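PDB 3UIE: adenylyl-sulfate kinase 1, chloroplastic from Arabidopsis thaliana, which catalyses the ATP-dependent phosphorylation of adenosine 5'-phosphosulfate to make activated sulfate and is required for glucosinolate production and, in the plant, reproduction and viability. Local coordinates for the interface of chains A and B. Residues are numbered along the deposited sequence; one frame, centred on the assembly and turned at random. Chains: chain A/B, Adenylyl-sulfate kinase 1, chloroplastic.

The interface of chains A and B. Residues chain A 12, 16-17, 20; chain B 50, 53-55.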
# COMPACT_ATOMS: atom_id res chain seq x y z
N VAL A 12 -14.22 -9.47 7.52
CA VAL A 12 -13.00 -9.27 8.32
C VAL A 12 -12.70 -7.78 8.49
O VAL A 12 -12.41 -7.09 7.51
CB VAL A 12 -11.79 -9.97 7.68
CG1 VAL A 12 -10.55 -9.79 8.55
CG2 VAL A 12 -12.09 -11.44 7.50
N ASP A 16 -10.33 -7.04 13.71
CA ASP A 16 -9.98 -8.45 13.63
C ASP A 16 -8.50 -8.61 13.28
O ASP A 16 -7.79 -9.43 13.87
CB ASP A 16 -10.86 -9.20 12.61
CG ASP A 16 -12.33 -9.16 12.98
OD1 ASP A 16 -12.66 -9.50 14.13
OD2 ASP A 16 -13.13 -8.76 12.12
N ARG A 17 -8.01 -7.81 12.34
CA ARG A 17 -6.60 -7.87 11.99
C ARG A 17 -5.74 -7.41 13.18
O ARG A 17 -4.66 -7.94 13.43
CB ARG A 17 -6.31 -7.02 10.74
CG ARG A 17 -6.94 -7.60 9.46
CD ARG A 17 -6.63 -6.75 8.23
NE ARG A 17 -7.37 -5.49 8.19
CZ ARG A 17 -8.59 -5.37 7.65
NH1 ARG A 17 -9.16 -6.44 7.13
NH2 ARG A 17 -9.23 -4.20 7.64
N LEU A 20 -5.47 -10.19 15.66
CA LEU A 20 -4.51 -11.18 15.19
C LEU A 20 -3.06 -10.75 15.48
O LEU A 20 -2.25 -11.56 15.95
CB LEU A 20 -4.71 -11.43 13.69
CG LEU A 20 -3.88 -12.50 13.01
CD1 LEU A 20 -4.03 -13.82 13.76
CD2 LEU A 20 -4.34 -12.65 11.57
N TYR B 50 -8.26 -15.76 7.38
CA TYR B 50 -8.26 -15.15 8.71
C TYR B 50 -8.55 -16.21 9.77
O TYR B 50 -7.92 -16.23 10.80
CB TYR B 50 -9.28 -14.02 8.82
CG TYR B 50 -9.24 -13.41 10.20
CD1 TYR B 50 -8.33 -12.42 10.50
CD2 TYR B 50 -10.07 -13.89 11.22
CE1 TYR B 50 -8.26 -11.87 11.79
CE2 TYR B 50 -10.00 -13.36 12.49
CZ TYR B 50 -9.10 -12.35 12.77
OH TYR B 50 -9.02 -11.82 14.03
N GLY B 53 -5.71 -18.04 10.84
CA GLY B 53 -4.71 -17.20 11.49
C GLY B 53 -3.75 -16.53 10.52
O GLY B 53 -2.66 -16.13 10.89
N LYS B 54 -4.16 -16.40 9.27
CA LYS B 54 -3.30 -15.74 8.28
C LYS B 54 -3.80 -14.31 8.00
O LYS B 54 -5.01 -14.07 7.96
CB LYS B 54 -3.23 -16.55 6.99
CG LYS B 54 -2.93 -18.03 7.23
CD LYS B 54 -1.56 -18.22 7.87
CE LYS B 54 -1.43 -19.57 8.55
NZ LYS B 54 -0.13 -19.71 9.26
N LEU B 55 -2.87 -13.39 7.78
CA LEU B 55 -3.22 -11.99 7.59
C LEU B 55 -3.28 -11.65 6.11
O LEU B 55 -2.27 -11.76 5.40
CB LEU B 55 -2.19 -11.09 8.28
CG LEU B 55 -2.43 -9.59 8.19
CD1 LEU B 55 -3.79 -9.23 8.77
CD2 LEU B 55 -1.31 -8.83 8.93
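A:Asp16, A:Arg17 and A:Leu20 lie on the N-terminal helix 14-21 and meet B:Tyr50 near the end of helix 38-51 and the turn that follows, where B:Gly53 takes a left-handed backbone conformation (phi 82°) and B:Leu55 leads into strand 56-60. The chain is the APS kinase part of the chloroplast protein, made without its N-terminal region; in this homodimer of P-loop nucleotide-binding fold, helix 38-51 follows the ATP-binding loop. It also carries B:Cys43, the disulfide partner of A:Cys10, from which the N-terminal segment runs through A:Val12 into the contact.

The phenol of B:Tyr50 enters between side chains of chain A. Its CG stands anti to the backbone N (chi1 -180°), extending the ring away from its own helix, and OH donates a 2.7 Å hydrogen bond to the main-chain O of A:Asp16. The hydroxyl approaches from above the carbonyl plane, 42° out of it, and misses the lone-pair direction. One ring face receives aliphatic groups at both ends: CG1 of A:Val12 packs 4.0 Å from CD1 of B:Tyr50, while CB of A:Asp16 comes within 3.6 Å of CZ of B:Tyr50. A:Leu20 approaches from the opposite face, displaced towards CD1 and CE1, with CD2 4.0 Å from CE1 of B:Tyr50. A phenylalanine here would probably leave the carbonyl of A:Asp16 without its hydrogen bond from the partner chain.

Both methyls of A:Leu20 rest against the O of B:Gly53 (CD1 and CD2 each 3.9 Å away), and CD2 also reaches the carbonyl of B:Lys54. Beyond them, the aliphatic stem of A:Arg17 crosses B:Leu55 at about a right angle, its CG 3.6 Å from CD1 of B:Leu55. The arginine chain then bends at chi3, directing its guanidinium back towards O of A:Val12 in a weak hydrogen bond through NH1. The contact's centre lies about 31 Å from A:Ser106, the probable active-site serine; two-fold symmetry gives a twin with the chains exchanged.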